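Cytosol aminopeptidase (Coxiella burnetii, PDB 3IJ3) probably removes amino acids from the N termini of peptides as a manganese-dependent aminopeptidase of the M17 family. Local coordinates at residues L235-I240 against R285-Q290; I170-D175 against H279-A284; R407-S412 against N423-A428. One frame throughout, in Å; residues are numbered along the deposited sequence. Where two conformers were deposited one is given.

Contact 1: L235-I240 against R285-Q290; sequences LKWGDI and RMIMLQ. With SO4 (sulfate ion), chain G; SO4 (sulfate ion), chain H.
One face of the Trp237 indole is covered by Met288, whose CG stands 3.5 Å from the centroid of the five-membered ring and only 10° off its normal. The next atom, SD, lies over the same ring at 3.9 Å from the centroid, tilted 26°, so a CH-pi contact and a Met-aromatic contact share a single face. At the benzene end of the indole, CZ3 meets Ile287 CG2 and CH2 comes obliquely upon the carbonyl oxygen of Ile287. The motif is a helix packed on a beta sheet: 275-289 is the helix of a beta-alpha-beta connection between the neighbouring parallel strands 244-252 and 295-305, and here it packs against Leu235 and Trp237 of strand 231-237.

Trp237 CG is anti to the backbone N (chi1 171°), which lays the ring against the last turn of the helix. Helix 186-200 adds to the same apolar layer through Val193 and Ala197 on Leu235 and Phe200 on Met288. Outward polar groups hold sulfates, probably from the crystallisation liquor: Lys236, also salt-bridged to Glu349, binds one, and Gln290 NE2 donates to O4 of another at 2.8 Å. Beyond the indole, the bend at the end of the Met288 chain carries CE to 4.4 Å from Leu235 CD1.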
loop_
_atom_site.group_PDB
_atom_site.type_symbol
_atom_site.label_atom_id
_atom_site.label_comp_id
_atom_site.label_asym_id
_atom_site.label_seq_id
_atom_site.Cartn_x
_atom_site.Cartn_y
_atom_site.Cartn_z
ATOM N N LEU A 235 -39.746 -18.052 6.129
ATOM C CA LEU A 235 -40.592 -19.052 5.479
ATOM C C LEU A 235 -40.796 -20.263 6.365
ATOM O O LEU A 235 -39.854 -20.712 7.046
ATOM C CB LEU A 235 -39.979 -19.478 4.129
ATOM C CG LEU A 235 -40.592 -20.671 3.347
ATOM C CD1 LEU A 235 -40.220 -20.626 1.862
ATOM C CD2 LEU A 235 -40.151 -22.030 3.947
ATOM N N LYS A 236 -42.020 -20.809 6.359
ATOM C CA LYS A 236 -42.331 -22.021 7.106
ATOM C C LYS A 236 -43.101 -23.016 6.242
ATOM O O LYS A 236 -43.933 -22.639 5.424
ATOM C CB LYS A 236 -43.120 -21.744 8.390
ATOM C CG LYS A 236 -42.284 -21.064 9.446
ATOM C CD LYS A 236 -43.012 -20.849 10.762
ATOM C CE LYS A 236 -41.996 -20.467 11.851
ATOM N NZ LYS A 236 -42.614 -20.302 13.202
ATOM N N TRP A 237 -42.820 -24.291 6.470
ATOM C CA TRP A 237 -43.472 -25.384 5.748
ATOM C C TRP A 237 -43.439 -26.657 6.554
ATOM O O TRP A 237 -42.527 -26.884 7.330
ATOM C CB TRP A 237 -42.731 -25.622 4.418
ATOM C CG TRP A 237 -43.112 -26.837 3.625
ATOM C CD1 TRP A 237 -43.966 -26.876 2.583
ATOM C CD2 TRP A 237 -42.617 -28.180 3.794
ATOM N NE1 TRP A 237 -44.060 -28.157 2.083
ATOM C CE2 TRP A 237 -43.227 -28.974 2.801
ATOM C CE3 TRP A 237 -41.699 -28.779 4.665
ATOM C CZ2 TRP A 237 -42.970 -30.351 2.670
ATOM C CZ3 TRP A 237 -41.450 -30.139 4.548
ATOM C CH2 TRP A 237 -42.077 -30.912 3.552
ATOM N N GLY A 238 -44.456 -27.494 6.369
ATOM C CA GLY A 238 -44.444 -28.801 6.979
ATOM C C GLY A 238 -45.355 -28.994 8.162
ATOM O O GLY A 238 -45.928 -28.038 8.688
ATOM N N ASP A 239 -45.452 -30.253 8.579
ATOM C CA ASP A 239 -46.287 -30.662 9.701
ATOM C C ASP A 239 -45.773 -30.041 10.987
ATOM O O ASP A 239 -44.606 -30.203 11.326
ATOM C CB ASP A 239 -46.281 -32.190 9.805
ATOM C CG ASP A 239 -47.315 -32.728 10.799
ATOM O OD1 ASP A 239 -47.608 -32.072 11.824
ATOM O OD2 ASP A 239 -47.826 -33.837 10.552
ATOM N N ILE A 240 -46.651 -29.354 11.707
ATOM C CA ILE A 240 -46.272 -28.684 12.957
ATOM C C ILE A 240 -45.823 -29.668 14.045
ATOM O O ILE A 240 -45.160 -29.274 14.994
ATOM C CB ILE A 240 -47.421 -27.765 13.486
ATOM C CG1 ILE A 240 -46.920 -26.866 14.624
ATOM C CG2 ILE A 240 -48.611 -28.580 13.920
ATOM C CD1 ILE A 240 -45.719 -26.017 14.256
ATOM N N ARG A 285 -35.775 -25.722 -0.711
ATOM C CA ARG A 285 -36.469 -26.239 -1.885
ATOM C C ARG A 285 -36.344 -27.756 -2.027
ATOM O O ARG A 285 -37.347 -28.434 -2.302
ATOM C CB ARG A 285 -36.013 -25.497 -3.140
ATOM C CG ARG A 285 -36.789 -25.922 -4.379
ATOM C CD ARG A 285 -36.481 -24.994 -5.529
ATOM N NE ARG A 285 -37.326 -25.317 -6.663
ATOM C CZ ARG A 285 -37.004 -26.159 -7.648
ATOM N NH1 ARG A 285 -35.826 -26.761 -7.683
ATOM N NH2 ARG A 285 -37.881 -26.386 -8.616
ATOM N N MET A 286 -35.146 -28.309 -1.802
ATOM C CA MET A 286 -34.973 -29.771 -1.882
ATOM C C MET A 286 -35.776 -30.495 -0.802
ATOM O O MET A 286 -36.396 -31.532 -1.061
ATOM C CB MET A 286 -33.488 -30.167 -1.820
ATOM C CG MET A 286 -32.705 -29.815 -3.062
ATOM S SD MET A 286 -33.251 -30.758 -4.481
ATOM C CE MET A 286 -33.251 -32.382 -3.800
ATOM N N ILE A 287 -35.790 -29.933 0.400
ATOM C CA ILE A 287 -36.547 -30.502 1.503
ATOM C C ILE A 287 -38.036 -30.582 1.129
ATOM O O ILE A 287 -38.678 -31.607 1.356
ATOM C CB ILE A 287 -36.343 -29.661 2.772
ATOM C CG1 ILE A 287 -34.922 -29.867 3.327
ATOM C CG2 ILE A 287 -37.383 -30.017 3.841
ATOM C CD1 ILE A 287 -34.578 -28.870 4.472
ATOM N N MET A 288 -38.551 -29.524 0.506
ATOM C CA MET A 288 -39.968 -29.471 0.109
ATOM C C MET A 288 -40.277 -30.357 -1.104
ATOM O O MET A 288 -41.309 -31.058 -1.139
ATOM C CB MET A 288 -40.405 -27.997 -0.098
ATOM C CG MET A 288 -40.392 -27.187 1.232
ATOM S SD MET A 288 -40.970 -25.469 1.106
ATOM C CE MET A 288 -39.626 -24.641 0.203
ATOM N N LEU A 289 -39.379 -30.359 -2.080
ATOM C CA LEU A 289 -39.527 -31.214 -3.264
ATOM C C LEU A 289 -39.573 -32.689 -2.910
ATOM O O LEU A 289 -40.313 -33.463 -3.518
ATOM C CB LEU A 289 -38.374 -30.980 -4.257
ATOM C CG LEU A 289 -38.457 -29.745 -5.152
ATOM C CD1 LEU A 289 -37.135 -29.462 -5.828
ATOM C CD2 LEU A 289 -39.586 -29.936 -6.179
ATOM N N GLN A 290 -38.755 -33.074 -1.945
ATOM C CA GLN A 290 -38.638 -34.462 -1.511
ATOM C C GLN A 290 -39.511 -34.798 -0.309
ATOM O O GLN A 290 -39.497 -35.928 0.199
ATOM C CB GLN A 290 -37.173 -34.743 -1.204
ATOM C CG GLN A 290 -36.271 -34.677 -2.422
ATOM C CD GLN A 290 -36.331 -35.938 -3.267
ATOM O OE1 GLN A 290 -36.361 -37.050 -2.732
ATOM N NE2 GLN A 290 -36.322 -35.780 -4.592
HETATM S S SO4 G . -45.753 -21.402 13.817
HETATM O O1 SO4 G . -46.259 -20.768 12.604
HETATM O O2 SO4 G . -46.709 -22.402 14.283
HETATM O O3 SO4 G . -44.492 -22.064 13.528
HETATM O O4 SO4 G . -45.561 -20.409 14.868
HETATM S S SO4 H . -37.109 -39.517 -5.693
HETATM O O1 SO4 H . -37.247 -40.269 -6.944
HETATM O O2 SO4 H . -38.429 -39.321 -5.093
HETATM O O3 SO4 H . -36.289 -40.274 -4.757
HETATM O O4 SO4 H . -36.496 -38.224 -5.961
#

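Contact 2: I170-D175 against H279-A284; sequences IYLIRD and HALGLA
Ile173 and His279 meet at about a right angle, the isoleucine reaching across from helix 157-178 and the imidazole standing at the side of helix 275-289. The two helices run nearly antiparallel, 163° between their directions, with the axes of the short segments 9.2 Å apart at closest approach. Ile173 divides its two branches between two targets. With chi1 at -68°, CG2 lies anti to the backbone N and comes to 3.9 Å from His279 CE1, approaching the ring obliquely. The longer branch runs on to CD1, which rests 4.1 Å from Gly282 CA. Gly282 has no side chain to hold the helices apart, and its CA comes to 6.3 Å from that of Ile173, the closest pair of CA atoms between the two segments.

The His279 CA-CB bond leads away from helix 157-178, yet the ring swings back: CG is anti to the carbonyl carbon (chi1 -82°), which returns ND1 and CE1 toward Ile173. On the other flank of the interface Leu172 and Leu281 meet through their CD2 methyls, 4.4 Å apart, a looser touch. Val196 of helix 186-200 packs on both leucines, while Leu470 of helix 470-481 does the same for Ile173 and His279, so each flank is closed by a further helix.

Across the interface the contact is wholly apolar, the CE1-ND1 side of the imidazole meeting the CG2 methyl of Ile173. Its nitrogens are engaged elsewhere: ND1 bonds to the carbonyl oxygen of Gly275, one turn back, and NE2 to the backbone N of Met468. This pairing is consistent with a neutral ring protonated on ND1, fixed in rotation from both sides and able to lie buried against isoleucine.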
loop_
_atom_site.group_PDB
_atom_site.type_symbol
_atom_site.label_atom_id
_atom_site.label_comp_id
_atom_site.label_asym_id
_atom_site.label_seq_id
_atom_site.Cartn_x
_atom_site.Cartn_y
_atom_site.Cartn_z
ATOM N N ILE A 170 -29.915 -26.362 -8.197
ATOM C CA ILE A 170 -28.557 -25.813 -8.401
ATOM C C ILE A 170 -28.605 -24.651 -9.398
ATOM O O ILE A 170 -27.899 -23.656 -9.202
ATOM C CB ILE A 170 -27.541 -26.904 -8.787
ATOM C CG1 ILE A 170 -27.379 -27.884 -7.608
ATOM C CG2 ILE A 170 -26.190 -26.263 -9.226
ATOM C CD1 ILE A 170 -26.675 -29.188 -7.958
ATOM N N TYR A 171 -29.398 -24.786 -10.456
ATOM C CA TYR A 171 -29.587 -23.691 -11.411
ATOM C C TYR A 171 -30.132 -22.432 -10.723
ATOM O O TYR A 171 -29.719 -21.293 -11.043
ATOM C CB TYR A 171 -30.500 -24.110 -12.543
ATOM C CG TYR A 171 -29.811 -24.813 -13.718
ATOM C CD1 TYR A 171 -28.733 -25.678 -13.536
ATOM C CD2 TYR A 171 -30.311 -24.661 -14.997
ATOM C CE1 TYR A 171 -28.142 -26.350 -14.643
ATOM C CE2 TYR A 171 -29.743 -25.313 -16.078
ATOM C CZ TYR A 171 -28.656 -26.146 -15.901
ATOM O OH TYR A 171 -28.137 -26.789 -17.033
ATOM N N LEU A 172 -31.076 -22.619 -9.801
ATOM C CA LEU A 172 -31.640 -21.502 -9.055
ATOM C C LEU A 172 -30.536 -20.796 -8.254
ATOM O O LEU A 172 -30.433 -19.569 -8.263
ATOM C CB LEU A 172 -32.758 -21.962 -8.123
ATOM C CG LEU A 172 -33.332 -20.924 -7.172
ATOM C CD1 LEU A 172 -33.973 -19.770 -7.973
ATOM C CD2 LEU A 172 -34.385 -21.608 -6.250
ATOM N N ILE A 173 -29.731 -21.581 -7.527
ATOM C CA ILE A 173 -28.627 -21.033 -6.725
ATOM C C ILE A 173 -27.656 -20.259 -7.608
ATOM O O ILE A 173 -27.278 -19.119 -7.289
ATOM C CB ILE A 173 -27.902 -22.157 -5.946
ATOM C CG1 ILE A 173 -28.831 -22.717 -4.873
ATOM C CG2 ILE A 173 -26.609 -21.652 -5.281
ATOM C CD1 ILE A 173 -28.333 -23.977 -4.191
ATOM N N ARG A 174 -27.260 -20.875 -8.722
ATOM C CA ARG A 174 -26.356 -20.226 -9.665
ATOM C C ARG A 174 -26.953 -18.943 -10.198
ATOM O O ARG A 174 -26.262 -17.931 -10.260
ATOM C CB ARG A 174 -25.994 -21.168 -10.810
ATOM C CG ARG A 174 -25.057 -22.302 -10.404
ATOM C CD ARG A 174 -24.882 -23.259 -11.564
ATOM N NE ARG A 174 -23.860 -24.273 -11.313
ATOM C CZ ARG A 174 -23.448 -25.153 -12.223
ATOM N NH1 ARG A 174 -24.014 -25.190 -13.421
ATOM N NH2 ARG A 174 -22.497 -26.035 -11.922
ATOM N N ASP A 175 -28.237 -18.977 -10.571
ATOM C CA ASP A 175 -28.925 -17.795 -11.114
ATOM C C ASP A 175 -28.979 -16.644 -10.106
ATOM O O ASP A 175 -28.677 -15.496 -10.458
ATOM C CB ASP A 175 -30.369 -18.115 -11.583
ATOM C CG ASP A 175 -30.439 -18.905 -12.902
ATOM O OD1 ASP A 175 -29.439 -19.016 -13.638
ATOM O OD2 ASP A 175 -31.556 -19.389 -13.222
ATOM N N HIS A 279 -28.100 -20.603 -0.952
ATOM C CA HIS A 279 -27.907 -21.988 -0.483
ATOM C C HIS A 279 -29.006 -22.426 0.462
ATOM O O HIS A 279 -29.530 -23.548 0.345
ATOM C CB HIS A 279 -26.541 -22.154 0.190
ATOM C CG HIS A 279 -25.429 -22.351 -0.779
ATOM N ND1 HIS A 279 -24.999 -21.357 -1.645
ATOM C CD2 HIS A 279 -24.681 -23.438 -1.048
ATOM C CE1 HIS A 279 -24.023 -21.837 -2.394
ATOM N NE2 HIS A 279 -23.816 -23.096 -2.056
ATOM N N ALA A 280 -29.329 -21.570 1.436
ATOM C CA ALA A 280 -30.378 -21.903 2.397
ATOM C C ALA A 280 -31.723 -22.069 1.664
ATOM O O ALA A 280 -32.473 -23.012 1.935
ATOM C CB ALA A 280 -30.457 -20.836 3.501
ATOM N N LEU A 281 -32.015 -21.176 0.706
ATOM C CA LEU A 281 -33.241 -21.301 -0.085
ATOM C C LEU A 281 -33.227 -22.591 -0.921
ATOM O O LEU A 281 -34.230 -23.306 -1.001
ATOM C CB LEU A 281 -33.416 -20.079 -1.005
ATOM C CG LEU A 281 -34.612 -20.133 -1.951
ATOM C CD1 LEU A 281 -35.951 -20.337 -1.179
ATOM C CD2 LEU A 281 -34.661 -18.875 -2.840
ATOM N N GLY A 282 -32.079 -22.918 -1.521
ATOM C CA GLY A 282 -31.982 -24.138 -2.348
ATOM C C GLY A 282 -32.175 -25.405 -1.528
ATOM O O GLY A 282 -32.924 -26.312 -1.938
ATOM N N LEU A 283 -31.564 -25.438 -0.347
ATOM C CA LEU A 283 -31.719 -26.581 0.557
ATOM C C LEU A 283 -33.205 -26.694 0.993
ATOM O O LEU A 283 -33.772 -27.789 0.991
ATOM C CB LEU A 283 -30.786 -26.480 1.757
ATOM C CG LEU A 283 -30.850 -27.665 2.685
ATOM C CD1 LEU A 283 -30.536 -29.003 1.937
ATOM C CD2 LEU A 283 -29.909 -27.425 3.842
ATOM N N ALA A 284 -33.831 -25.566 1.337
ATOM C CA ALA A 284 -35.255 -25.547 1.666
ATOM C C ALA A 284 -36.071 -26.149 0.512
ATOM O O ALA A 284 -36.989 -26.949 0.726
ATOM C CB ALA A 284 -35.726 -24.099 1.930
#

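Contact 3: R407-S412 against N423-A428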
loop_
_atom_site.group_PDB
_atom_site.type_symbol
_atom_site.label_atom_id
_atom_site.label_comp_id
_atom_site.label_asym_id
_atom_site.label_seq_id
_atom_site.Cartn_x
_atom_site.Cartn_y
_atom_site.Cartn_z
ATOM N N ARG A 407 -12.260 -16.624 22.003
ATOM C CA ARG A 407 -13.353 -15.723 22.370
ATOM C C ARG A 407 -12.771 -14.425 22.909
ATOM O O ARG A 407 -13.398 -13.379 22.787
ATOM C CB ARG A 407 -14.289 -16.368 23.383
ATOM C CG ARG A 407 -15.219 -17.398 22.738
ATOM C CD ARG A 407 -15.973 -18.213 23.776
ATOM N NE ARG A 407 -16.822 -17.423 24.669
ATOM C CZ ARG A 407 -18.167 -17.363 24.639
ATOM N NH1 ARG A 407 -18.900 -18.047 23.747
ATOM N NH2 ARG A 407 -18.798 -16.614 25.543
ATOM N N ASN A 408 -11.570 -14.499 23.507
ATOM C CA ASN A 408 -10.888 -13.313 24.031
ATOM C C ASN A 408 -10.615 -12.261 22.955
ATOM O O ASN A 408 -10.518 -11.080 23.259
ATOM C CB ASN A 408 -9.569 -13.698 24.755
ATOM C CG ASN A 408 -9.796 -14.338 26.124
ATOM O OD1 ASN A 408 -10.864 -14.199 26.735
ATOM N ND2 ASN A 408 -8.768 -15.025 26.629
ATOM N N TYR A 409 -10.485 -12.689 21.688
ATOM C CA TYR A 409 -10.265 -11.761 20.563
ATOM C C TYR A 409 -11.470 -10.866 20.293
ATOM O O TYR A 409 -11.326 -9.805 19.646
ATOM C CB TYR A 409 -9.953 -12.478 19.227
ATOM C CG TYR A 409 -8.621 -13.197 19.129
ATOM C CD1 TYR A 409 -7.467 -12.658 19.699
ATOM C CD2 TYR A 409 -8.484 -14.341 18.340
ATOM C CE1 TYR A 409 -6.232 -13.311 19.587
ATOM C CE2 TYR A 409 -7.258 -14.989 18.228
ATOM C CZ TYR A 409 -6.144 -14.471 18.838
ATOM O OH TYR A 409 -4.929 -15.104 18.718
ATOM N N LEU A 410 -12.631 -11.275 20.806
ATOM C CA LEU A 410 -13.896 -10.554 20.595
ATOM C C LEU A 410 -14.235 -9.666 21.820
ATOM O O LEU A 410 -15.346 -9.153 21.949
ATOM C CB LEU A 410 -15.019 -11.545 20.282
ATOM C CG LEU A 410 -14.848 -12.242 18.943
ATOM C CD1 LEU A 410 -15.932 -13.323 18.759
ATOM C CD2 LEU A 410 -14.886 -11.216 17.816
ATOM N N LYS A 411 -13.270 -9.482 22.714
ATOM C CA LYS A 411 -13.490 -8.665 23.928
ATOM C C LYS A 411 -13.678 -7.182 23.573
ATOM O O LYS A 411 -12.957 -6.652 22.728
ATOM C CB LYS A 411 -12.295 -8.802 24.889
ATOM C CG LYS A 411 -12.261 -7.762 26.022
ATOM C CD LYS A 411 -11.094 -7.964 26.988
ATOM C CE LYS A 411 -10.940 -6.754 27.934
ATOM N NZ LYS A 411 -12.241 -6.397 28.591
ATOM N N SER A 412 -14.664 -6.541 24.212
ATOM C CA SER A 412 -14.931 -5.103 24.034
ATOM C C SER A 412 -14.822 -4.406 25.375
ATOM O O SER A 412 -15.216 -4.973 26.401
ATOM C CB SER A 412 -16.356 -4.885 23.496
ATOM O OG SER A 412 -16.633 -3.502 23.429
ATOM N N ASN A 423 -6.600 -9.069 15.444
ATOM C CA ASN A 423 -5.542 -9.437 14.515
ATOM C C ASN A 423 -6.098 -9.908 13.180
ATOM O O ASN A 423 -7.304 -10.015 13.010
ATOM C CB ASN A 423 -4.752 -10.559 15.170
ATOM C CG ASN A 423 -5.639 -11.772 15.516
ATOM O OD1 ASN A 423 -6.338 -12.300 14.650
ATOM N ND2 ASN A 423 -5.593 -12.218 16.776
ATOM N N ARG A 424 -5.201 -10.221 12.250
ATOM C CA ARG A 424 -5.578 -10.708 10.924
ATOM C C ARG A 424 -5.455 -12.251 10.813
ATOM O O ARG A 424 -5.382 -12.809 9.698
ATOM C CB ARG A 424 -4.691 -10.045 9.862
ATOM C CG ARG A 424 -4.806 -8.527 9.778
ATOM C CD ARG A 424 -3.879 -7.988 8.696
ATOM N NE ARG A 424 -4.065 -6.558 8.455
ATOM C CZ ARG A 424 -3.413 -5.849 7.527
ATOM N NH1 ARG A 424 -2.513 -6.428 6.731
ATOM N NH2 ARG A 424 -3.665 -4.547 7.392
ATOM N N MET A 425 -5.431 -12.928 11.963
ATOM C CA MET A 425 -5.323 -14.394 12.017
ATOM C C MET A 425 -6.640 -14.981 12.504
ATOM O O MET A 425 -7.399 -14.309 13.209
ATOM C CB MET A 425 -4.258 -14.826 13.020
ATOM C CG MET A 425 -2.883 -14.241 12.795
ATOM S SD MET A 425 -1.784 -14.689 14.162
ATOM C CE MET A 425 -2.407 -13.691 15.519
ATOM N N ALA A 426 -6.889 -16.240 12.132
ATOM C CA ALA A 426 -8.065 -16.961 12.598
ATOM C C ALA A 426 -9.390 -16.330 12.202
ATOM O O ALA A 426 -10.337 -16.370 12.992
ATOM C CB ALA A 426 -8.022 -17.041 14.108
ATOM N N GLY A 427 -9.451 -15.753 11.021
ATOM C CA GLY A 427 -10.638 -15.041 10.557
ATOM C C GLY A 427 -11.928 -15.810 10.597
ATOM O O GLY A 427 -12.926 -15.316 11.124
ATOM N N ALA A 428 -11.873 -17.026 10.037
ATOM C CA ALA A 428 -13.024 -17.954 9.966
ATOM C C ALA A 428 -13.457 -18.382 11.333
ATOM O O ALA A 428 -14.689 -18.339 11.653
ATOM C CB ALA A 428 -12.688 -19.156 9.139
#
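An Asx turn at Asn423, just ahead of helix 427-436, presents its amide to the ring of Tyr409. Within the turn Asn423 OD1 accepts from the backbone N of Met425 at 2.9 Å, a bent bond with an N-H...O angle of 146°. The donor sits well out of the carbonyl plane, 36° from it. As modelled, this bond holds the oxygen end of the amide and turns the nitrogen end toward the tyrosine, although OD1 also lies unusually close to the carbonyl oxygen of Met425, which leaves the amide orientation less certain. Asn423 CG occupies the position between the backbone N and the carbonyl carbon (chi1 58°), which folds the side chain back over its own turn.

In the conformer of Tyr409 described here, one of two deposited, Asn423 ND2 lies over one face of the phenol ring, about 3.0 Å above its plane and displaced toward the rim. Its nearest ring atoms are CE1 and CZ, and the ring and amide planes are perpendicular. So close an approach should be read with caution, since the tyrosine is modelled in two places. At the far end of the ring, Tyr409 OH comes to 4.3 Å from Met425 CE, a marginal touch made by the tip of the methionine.

Tyr409 belongs to a short 3-10 segment, and its ring also meets that of Tyr406. Pro370 of a second subunit packs on both Tyr409 and Met425, and Gly369 of that subunit on Ala426, which places the contact at a subunit interface. Within the chain, the 3-10 turn lies between strands 398-399 and 417-418, and the Asx turn follows strand 417-418 and leads through Ala426, the N-cap residue, into helix 427-436.

From the N terminus, helix 157-178 supplies the first half of contact 2, strand 231-237 the first half of contact 1, and helix 275-289 then completes both, contact 2 with 279-284 and contact 1 with 285-290. The two contacts therefore cross along the chain, closing loops of 103 and 44 residues. They also touch, Arg285 CD lying 4.0 Å from Leu172 CD2, and between them they tie one helix to a neighbouring helix and to the large sheet. Contact 3 follows in series and closes a short loop of 10 residues around strand 417-418. Its centre lies about 37 Å from that of contact 1 and 31 Å from that of contact 2.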